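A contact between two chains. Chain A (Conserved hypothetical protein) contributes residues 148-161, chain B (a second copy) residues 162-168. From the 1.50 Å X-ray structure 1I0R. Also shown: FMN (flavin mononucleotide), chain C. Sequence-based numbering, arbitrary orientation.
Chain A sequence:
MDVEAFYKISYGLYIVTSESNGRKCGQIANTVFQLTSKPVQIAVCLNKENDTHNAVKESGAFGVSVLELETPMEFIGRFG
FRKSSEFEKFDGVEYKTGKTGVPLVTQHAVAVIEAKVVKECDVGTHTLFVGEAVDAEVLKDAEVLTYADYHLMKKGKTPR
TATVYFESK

Chain A 148-161: ADYHLMKKGKTPRT
Chain B, residues 162-168: ATVYFES

Two copies of one protein meet here through a short antiparallel pairing of strands, reinforced by a phenylalanine that chain B inserts between the helix and strand of chain A. Helix 148-154 of chain A closes in a Schellman motif: Lys157(A) N bonds to Leu152(A) O (3.1 Å) and Gly156(A) N to Met153(A) O (2.8 Å). Gly156(A) has phi/psi 102/-13, where a CB would jam against the preceding carbonyl, so glycine suits the turn. Lys157(A) (-67/164) then leads into the strand beginning at Thr158(A) (-145/134).

That strand runs against strand 165-167 of chain B at 131°, the axes 4.6 Å apart. Thr158(A) faces Glu167(B) as a hydrogen-bonded pair, with Thr158(A) N to Glu167(B) O 2.7 Å and Glu167(B) N to Thr158(A) O 3.0 Å. Pro159(A), which has no amide hydrogen, costs the ladder no bond at the non-hydrogen-bonded position opposite Phe166(B) (CA-CA 4.7 Å), and its CA makes a CA-H...O contact with Tyr165(B) O at 3.5 Å. Beyond it, Arg160(A) N donates to Tyr165(B) O (2.9 Å).

Phe166(B) (phi/psi -107/114, chi1 -78°, m; chi2 85°) is buried on the same sheet face as Pro159(A). Leu152(A) (m, t) points toward chain B and lays CD1 over one ring face, 3.9 Å from the centroid of Phe166(B), a CH-pi contact; Pro159(A) CA covers the opposite face. Met153(A) CG meets the ring edge, 4.1 Å from Phe166(B) CE2. These apolar groups suit an aromatic ring withdrawn from solvent. Lys157(A) (chi1 m, chi2 -94°, chi3 m, chi4 t) bends so that CE lies 3.4 Å from Phe166(B) CB while its ammonium NZ donates to Phe166(B) O at 2.9 Å.

Thr158(A), Arg160(A), Tyr165(B) and Glu167(B) share the other face. There Arg160(A), extended with chi1 to chi3 all t, brings CB 4.0 Å from Tyr165(B) CD2, its aliphatic portion meeting the aromatic ring.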

ATOM      1  N   ALA A 148       5.232  -8.465  -5.193  1.00 17.15           N
ATOM      2  CA  ALA A 148       6.497  -8.755  -5.870  1.00 17.96           C
ATOM      3  C   ALA A 148       6.657 -10.281  -5.987  1.00 18.44           C
ATOM      4  O   ALA A 148       7.119 -10.771  -7.029  1.00 18.77           O
ATOM      5  CB  ALA A 148       7.653  -8.164  -5.072  1.00 17.85           C
ATOM      6  N   ASP A 149       6.306 -11.014  -4.925  1.00 19.21           N
ATOM      7  CA  ASP A 149       6.377 -12.496  -4.913  1.00 20.14           C
ATOM      8  C   ASP A 149       5.503 -13.050  -6.039  1.00 20.74           C
ATOM      9  O   ASP A 149       5.897 -13.966  -6.787  1.00 20.54           O
ATOM     10  CB  ASP A 149       5.799 -13.076  -3.616  1.00 22.02           C
ATOM     11  CG  ASP A 149       6.681 -12.881  -2.421  1.00 24.02           C
ATOM     12  OD1 ASP A 149       6.142 -12.980  -1.282  1.00 25.02           O
ATOM     13  OD2 ASP A 149       7.907 -12.667  -2.598  1.00 25.70           O
ATOM     14  N   TYR A 150       4.287 -12.521  -6.133  1.00 20.73           N
ATOM     15  CA  TYR A 150       3.360 -12.969  -7.156  1.00 20.93           C
ATOM     16  C   TYR A 150       3.941 -12.750  -8.549  1.00 21.61           C
ATOM     17  O   TYR A 150       3.751 -13.582  -9.441  1.00 21.07           O
ATOM     18  CB  TYR A 150       2.022 -12.232  -6.977  1.00 20.96           C
ATOM     19  CG  TYR A 150       1.116 -12.288  -8.154  1.00 20.78           C
ATOM     20  CD1 TYR A 150       0.351 -13.429  -8.410  1.00 20.65           C
ATOM     21  CD2 TYR A 150       1.017 -11.209  -9.019  1.00 20.32           C
ATOM     22  CE1 TYR A 150      -0.501 -13.471  -9.517  1.00 20.89           C
ATOM     23  CE2 TYR A 150       0.183 -11.237 -10.124  1.00 21.80           C
ATOM     24  CZ  TYR A 150      -0.576 -12.376 -10.362  1.00 21.14           C
ATOM     25  OH  TYR A 150      -1.397 -12.406 -11.473  1.00 24.40           O
ATOM     26  N   HIS A 151       4.674 -11.653  -8.748  1.00 21.88           N
ATOM     27  CA  HIS A 151       5.251 -11.428 -10.060  1.00 23.76           C
ATOM     28  C   HIS A 151       6.335 -12.440 -10.395  1.00 24.85           C
ATOM     29  O   HIS A 151       6.519 -12.783 -11.571  1.00 23.96           O
ATOM     30  CB  HIS A 151       5.740  -9.988 -10.206  1.00 24.84           C
ATOM     31  CG  HIS A 151       4.737  -9.110 -10.874  1.00 26.73           C
ATOM     32  ND1 HIS A 151       3.839  -8.332 -10.176  1.00 27.75           N
ATOM     33  CD2 HIS A 151       4.403  -8.987 -12.181  1.00 27.56           C
ATOM     34  CE1 HIS A 151       2.994  -7.771 -11.022  1.00 27.45           C
ATOM     35  NE2 HIS A 151       3.313  -8.154 -12.244  1.00 29.18           N
ATOM     36  N   LEU A 152       7.021 -12.943  -9.371  1.00 26.09           N
ATOM     37  CA  LEU A 152       8.034 -13.956  -9.598  1.00 28.23           C
ATOM     38  C   LEU A 152       7.258 -15.218  -9.968  1.00 29.81           C
ATOM     39  O   LEU A 152       7.686 -15.990 -10.830  1.00 30.24           O
ATOM     40  CB  LEU A 152       8.887 -14.181  -8.347  1.00 28.26           C
ATOM     41  CG  LEU A 152       9.763 -12.997  -7.921  1.00 29.20           C
ATOM     42  CD1 LEU A 152      10.573 -13.412  -6.711  1.00 29.36           C
ATOM     43  CD2 LEU A 152      10.693 -12.553  -9.068  1.00 29.25           C
ATOM     44  N   MET A 153       6.097 -15.414  -9.342  1.00 31.04           N
ATOM     45  CA  MET A 153       5.279 -16.582  -9.652  1.00 33.28           C
ATOM     46  C   MET A 153       4.809 -16.521 -11.100  1.00 34.26           C
ATOM     47  O   MET A 153       4.804 -17.539 -11.795  1.00 34.87           O
ATOM     48  CB  MET A 153       4.065 -16.668  -8.728  1.00 33.69           C
ATOM     49  CG  MET A 153       4.403 -16.977  -7.280  1.00 35.16           C
ATOM     50  SD  MET A 153       2.913 -16.842  -6.260  1.00 36.43           S
ATOM     51  CE  MET A 153       2.077 -18.406  -6.676  1.00 36.97           C
ATOM     52  N   LYS A 154       4.402 -15.339 -11.556  1.00 35.35           N
ATOM     53  CA  LYS A 154       3.954 -15.188 -12.939  1.00 37.12           C
ATOM     54  C   LYS A 154       5.053 -15.650 -13.893  1.00 38.61           C
ATOM     55  O   LYS A 154       4.776 -16.278 -14.913  1.00 38.73           O
ATOM     56  CB  LYS A 154       3.608 -13.725 -13.254  1.00 37.04           C
ATOM     57  CG  LYS A 154       2.311 -13.226 -12.642  1.00 37.38           C
ATOM     58  CD  LYS A 154       1.999 -11.795 -13.095  1.00 37.75           C
ATOM     59  CE  LYS A 154       1.815 -11.716 -14.607  1.00 37.95           C
ATOM     60  NZ  LYS A 154       1.292 -10.393 -15.075  1.00 38.59           N
ATOM     61  N   LYS A 155       6.296 -15.325 -13.551  1.00 40.31           N
ATOM     62  CA  LYS A 155       7.444 -15.694 -14.372  1.00 42.14           C
ATOM     63  C   LYS A 155       7.829 -17.166 -14.224  1.00 43.43           C
ATOM     64  O   LYS A 155       8.845 -17.602 -14.767  1.00 43.64           O
ATOM     65  CB  LYS A 155       8.640 -14.800 -14.034  1.00 42.56           C
ATOM     66  CG  LYS A 155       8.475 -13.342 -14.466  1.00 43.07           C
ATOM     67  CD  LYS A 155       9.718 -12.527 -14.098  1.00 43.85           C
ATOM     68  CE  LYS A 155       9.659 -11.090 -14.614  1.00 44.19           C
ATOM     69  NZ  LYS A 155       8.573 -10.271 -13.995  1.00 44.80           N
ATOM     70  N   GLY A 156       7.030 -17.927 -13.482  1.00 44.46           N
ATOM     71  CA  GLY A 156       7.308 -19.345 -13.330  1.00 46.25           C
ATOM     72  C   GLY A 156       7.962 -19.845 -12.056  1.00 47.36           C
ATOM     73  O   GLY A 156       7.993 -21.054 -11.818  1.00 47.75           O
ATOM     74  N   LYS A 157       8.493 -18.943 -11.238  1.00 48.28           N
ATOM     75  CA  LYS A 157       9.137 -19.351  -9.995  1.00 49.32           C
ATOM     76  C   LYS A 157       8.086 -19.924  -9.039  1.00 49.82           C
ATOM     77  O   LYS A 157       6.884 -19.746  -9.234  1.00 49.72           O
ATOM     78  CB  LYS A 157       9.822 -18.147  -9.343  1.00 49.96           C
ATOM     79  CG  LYS A 157      10.671 -17.322 -10.295  1.00 50.89           C
ATOM     80  CD  LYS A 157      12.129 -17.739 -10.290  1.00 51.67           C
ATOM     81  CE  LYS A 157      12.825 -17.272  -9.021  1.00 52.24           C
ATOM     82  NZ  LYS A 157      14.295 -17.545  -9.056  1.00 52.76           N
ATOM     83  N   THR A 158       8.542 -20.622  -8.010  1.00 50.56           N
ATOM     84  CA  THR A 158       7.631 -21.193  -7.028  1.00 51.54           C
ATOM     85  C   THR A 158       8.306 -21.139  -5.655  1.00 52.60           C
ATOM     86  O   THR A 158       9.481 -21.475  -5.517  1.00 52.29           O
ATOM     87  CB  THR A 158       7.253 -22.650  -7.392  1.00 51.29           C
ATOM     88  OG1 THR A 158       6.147 -23.074  -6.587  1.00 51.00           O
ATOM     89  CG2 THR A 158       8.428 -23.585  -7.170  1.00 51.02           C
ATOM     90  N   PRO A 159       7.572 -20.690  -4.626  1.00 54.05           N
ATOM     91  CA  PRO A 159       8.108 -20.588  -3.263  1.00 55.65           C
ATOM     92  C   PRO A 159       8.544 -21.942  -2.714  1.00 57.31           C
ATOM     93  O   PRO A 159       7.941 -22.965  -3.030  1.00 57.94           O
ATOM     94  CB  PRO A 159       6.932 -20.023  -2.467  1.00 55.18           C
ATOM     95  CG  PRO A 159       6.102 -19.318  -3.504  1.00 54.64           C
ATOM     96  CD  PRO A 159       6.166 -20.259  -4.666  1.00 54.32           C
ATOM     97  N   ARG A 160       9.595 -21.950  -1.902  1.00 59.09           N
ATOM     98  CA  ARG A 160      10.054 -23.195  -1.305  1.00 60.85           C
ATOM     99  C   ARG A 160      10.206 -23.056   0.201  1.00 63.18           C
ATOM    100  O   ARG A 160      10.881 -22.148   0.687  1.00 62.41           O
ATOM    101  CB  ARG A 160      11.381 -23.654  -1.907  1.00 60.26           C
ATOM    102  CG  ARG A 160      11.815 -24.999  -1.344  1.00 60.65           C
ATOM    103  CD  ARG A 160      13.016 -25.589  -2.050  1.00 59.78           C
ATOM    104  NE  ARG A 160      13.353 -26.896  -1.490  1.00 58.64           N
ATOM    105  CZ  ARG A 160      14.413 -27.617  -1.847  1.00 57.82           C
ATOM    106  NH1 ARG A 160      15.246 -27.157  -2.771  1.00 57.34           N
ATOM    107  NH2 ARG A 160      14.647 -28.788  -1.270  1.00 57.40           N
ATOM    108  N   THR A 161       9.570 -23.972   0.927  1.00 63.72           N
ATOM    109  CA  THR A 161       9.607 -23.989   2.385  1.00 64.21           C
ATOM    110  C   THR A 161      10.013 -25.372   2.893  1.00 62.03           C
ATOM    111  O   THR A 161       9.119 -26.140   3.325  1.00 65.55           O
ATOM    112  CB  THR A 161       8.241 -23.602   2.946  1.00 62.17           C
TER
ATOM    113  N   ALA B 162      16.448 -14.376   3.711  1.00 73.32           N
ATOM    114  CA  ALA B 162      17.031 -15.502   4.424  1.00 72.32           C
ATOM    115  C   ALA B 162      16.131 -16.735   4.498  1.00 71.97           C
ATOM    116  O   ALA B 162      16.628 -17.855   4.645  1.00 71.87           O
ATOM    117  CB  ALA B 162      17.431 -15.065   5.831  1.00 72.88           C
ATOM    118  N   THR B 163      14.818 -16.544   4.395  1.00 71.30           N
ATOM    119  CA  THR B 163      13.892 -17.675   4.473  1.00 69.27           C
ATOM    120  C   THR B 163      13.087 -17.944   3.204  1.00 67.86           C
ATOM    121  O   THR B 163      12.822 -19.098   2.866  1.00 67.38           O
ATOM    122  CB  THR B 163      12.898 -17.503   5.645  1.00 68.43           C
ATOM    123  OG1 THR B 163      12.301 -16.202   5.581  1.00 69.94           O
ATOM    124  CG2 THR B 163      13.610 -17.675   6.978  1.00 69.90           C
ATOM    125  N   VAL B 164      12.693 -16.886   2.505  1.00 65.47           N
ATOM    126  CA  VAL B 164      11.906 -17.045   1.288  1.00 63.93           C
ATOM    127  C   VAL B 164      12.800 -17.326   0.082  1.00 63.36           C
ATOM    128  O   VAL B 164      13.650 -16.513  -0.280  1.00 63.36           O
ATOM    129  CB  VAL B 164      11.055 -15.790   1.007  1.00 63.80           C
ATOM    130  CG1 VAL B 164      10.111 -16.057  -0.153  1.00 63.04           C
ATOM    131  CG2 VAL B 164      10.271 -15.403   2.251  1.00 63.05           C
ATOM    132  N   TYR B 165      12.590 -18.484  -0.534  1.00 62.51           N
ATOM    133  CA  TYR B 165      13.370 -18.895  -1.693  1.00 61.82           C
ATOM    134  C   TYR B 165      12.490 -19.264  -2.886  1.00 61.41           C
ATOM    135  O   TYR B 165      11.580 -20.080  -2.763  1.00 61.24           O
ATOM    136  CB  TYR B 165      14.252 -20.091  -1.311  1.00 61.55           C
ATOM    137  CG  TYR B 165      15.027 -20.678  -2.468  1.00 61.10           C
ATOM    138  CD1 TYR B 165      15.793 -19.864  -3.299  1.00 61.04           C
ATOM    139  CD2 TYR B 165      14.988 -22.046  -2.735  1.00 61.01           C
ATOM    140  CE1 TYR B 165      16.495 -20.394  -4.371  1.00 61.10           C
ATOM    141  CE2 TYR B 165      15.687 -22.588  -3.805  1.00 60.97           C
ATOM    142  CZ  TYR B 165      16.436 -21.755  -4.620  1.00 61.01           C
ATOM    143  OH  TYR B 165      17.121 -22.277  -5.693  1.00 61.30           O
ATOM    144  N   PHE B 166      12.761 -18.658  -4.038  1.00 61.22           N
ATOM    145  CA  PHE B 166      11.991 -18.949  -5.243  1.00 61.17           C
ATOM    146  C   PHE B 166      12.782 -19.787  -6.238  1.00 61.09           C
ATOM    147  O   PHE B 166      13.790 -19.342  -6.790  1.00 60.92           O
ATOM    148  CB  PHE B 166      11.522 -17.659  -5.928  1.00 61.41           C
ATOM    149  CG  PHE B 166      10.328 -17.022  -5.272  1.00 61.74           C
ATOM    150  CD1 PHE B 166      10.484 -16.156  -4.196  1.00 61.89           C
ATOM    151  CD2 PHE B 166       9.042 -17.312  -5.717  1.00 61.84           C
ATOM    152  CE1 PHE B 166       9.374 -15.586  -3.571  1.00 62.05           C
ATOM    153  CE2 PHE B 166       7.927 -16.749  -5.101  1.00 62.14           C
ATOM    154  CZ  PHE B 166       8.094 -15.884  -4.025  1.00 61.98           C
ATOM    155  N   GLU B 167      12.310 -21.008  -6.460  1.00 60.95           N
ATOM    156  CA  GLU B 167      12.946 -21.926  -7.390  1.00 60.99           C
ATOM    157  C   GLU B 167      12.045 -22.087  -8.613  1.00 60.99           C
ATOM    158  O   GLU B 167      10.833 -21.904  -8.521  1.00 60.89           O
ATOM    159  CB  GLU B 167      13.205 -23.270  -6.682  1.00 61.09           C
ATOM    160  CG  GLU B 167      12.745 -24.538  -7.404  1.00 61.18           C
ATOM    161  CD  GLU B 167      11.384 -25.032  -6.925  1.00 61.29           C
ATOM    162  OE1 GLU B 167      11.085 -24.889  -5.718  1.00 61.41           O
ATOM    163  OE2 GLU B 167      10.619 -25.581  -7.748  1.00 61.34           O
ATOM    164  N   SER B 168      12.638 -22.406  -9.760  1.00 61.10           N
ATOM    165  CA  SER B 168      11.863 -22.573 -10.990  1.00 61.29           C
ATOM    166  C   SER B 168      11.415 -24.018 -11.212  1.00 61.37           C
ATOM    167  O   SER B 168      11.800 -24.890 -10.403  1.00 61.48           O
ATOM    168  CB  SER B 168      12.682 -22.097 -12.195  1.00 61.15           C
ATOM    169  OG  SER B 168      13.908 -22.797 -12.279  1.00 61.28           O
TER
HETATM  170  N1  FMN C2000      -8.638  -4.647  -8.779  1.00 12.29           N
HETATM  171  C2  FMN C2000      -8.850  -3.536  -8.045  1.00 12.16           C
HETATM  172  O2  FMN C2000      -9.886  -2.877  -8.101  1.00 12.54           O
HETATM  173  N3  FMN C2000      -7.830  -3.136  -7.143  1.00 11.35           N
HETATM  174  C4  FMN C2000      -6.616  -3.769  -6.972  1.00 12.54           C
HETATM  175  O4  FMN C2000      -5.798  -3.348  -6.142  1.00 13.16           O
HETATM  176  C4A FMN C2000      -6.397  -4.932  -7.779  1.00 13.09           C
HETATM  177  N5  FMN C2000      -5.251  -5.629  -7.690  1.00 12.84           N
HETATM  178  C5A FMN C2000      -5.162  -6.812  -8.404  1.00 12.84           C
HETATM  179  C6  FMN C2000      -3.979  -7.622  -8.289  1.00 13.96           C
HETATM  180  C7  FMN C2000      -3.830  -8.829  -8.904  1.00 12.97           C
HETATM  181  C7M FMN C2000      -2.547  -9.662  -8.752  1.00 14.33           C
HETATM  182  C8  FMN C2000      -4.933  -9.367  -9.698  1.00 13.44           C
HETATM  183  C8M FMN C2000      -4.841 -10.717 -10.348  1.00 14.52           C
HETATM  184  C9  FMN C2000      -6.078  -8.580  -9.857  1.00 13.27           C
HETATM  185  C9A FMN C2000      -6.217  -7.320  -9.244  1.00 13.12           C
HETATM  186  N10 FMN C2000      -7.350  -6.484  -9.378  1.00 11.93           N
HETATM  187  C10 FMN C2000      -7.505  -5.333  -8.660  1.00 12.97           C
HETATM  188  C1' FMN C2000      -8.457  -6.885 -10.279  1.00 12.65           C
HETATM  189  C2' FMN C2000      -9.639  -7.645  -9.674  1.00 10.92           C
HETATM  190  O2' FMN C2000      -9.216  -8.709  -8.829  1.00 11.07           O
HETATM  191  C3' FMN C2000     -10.430  -8.242 -10.850  1.00 11.73           C
HETATM  192  O3' FMN C2000     -10.832  -7.200 -11.788  1.00 13.38           O
HETATM  193  C4' FMN C2000     -11.614  -9.068 -10.419  1.00 11.89           C
HETATM  194  O4' FMN C2000     -12.053  -9.847 -11.558  1.00 12.14           O
HETATM  195  C5' FMN C2000     -12.775  -8.249  -9.937  1.00 11.74           C
HETATM  196  O5' FMN C2000     -13.807  -9.139  -9.548  1.00 11.56           O
HETATM  197  P   FMN C2000     -15.302  -8.604  -9.224  1.00 13.01           P
HETATM  198  O1P FMN C2000     -15.823  -7.963 -10.463  1.00 12.39           O
HETATM  199  O2P FMN C2000     -15.192  -7.625  -8.063  1.00 12.01           O
HETATM  200  O3P FMN C2000     -16.056  -9.895  -8.856  1.00 12.60           O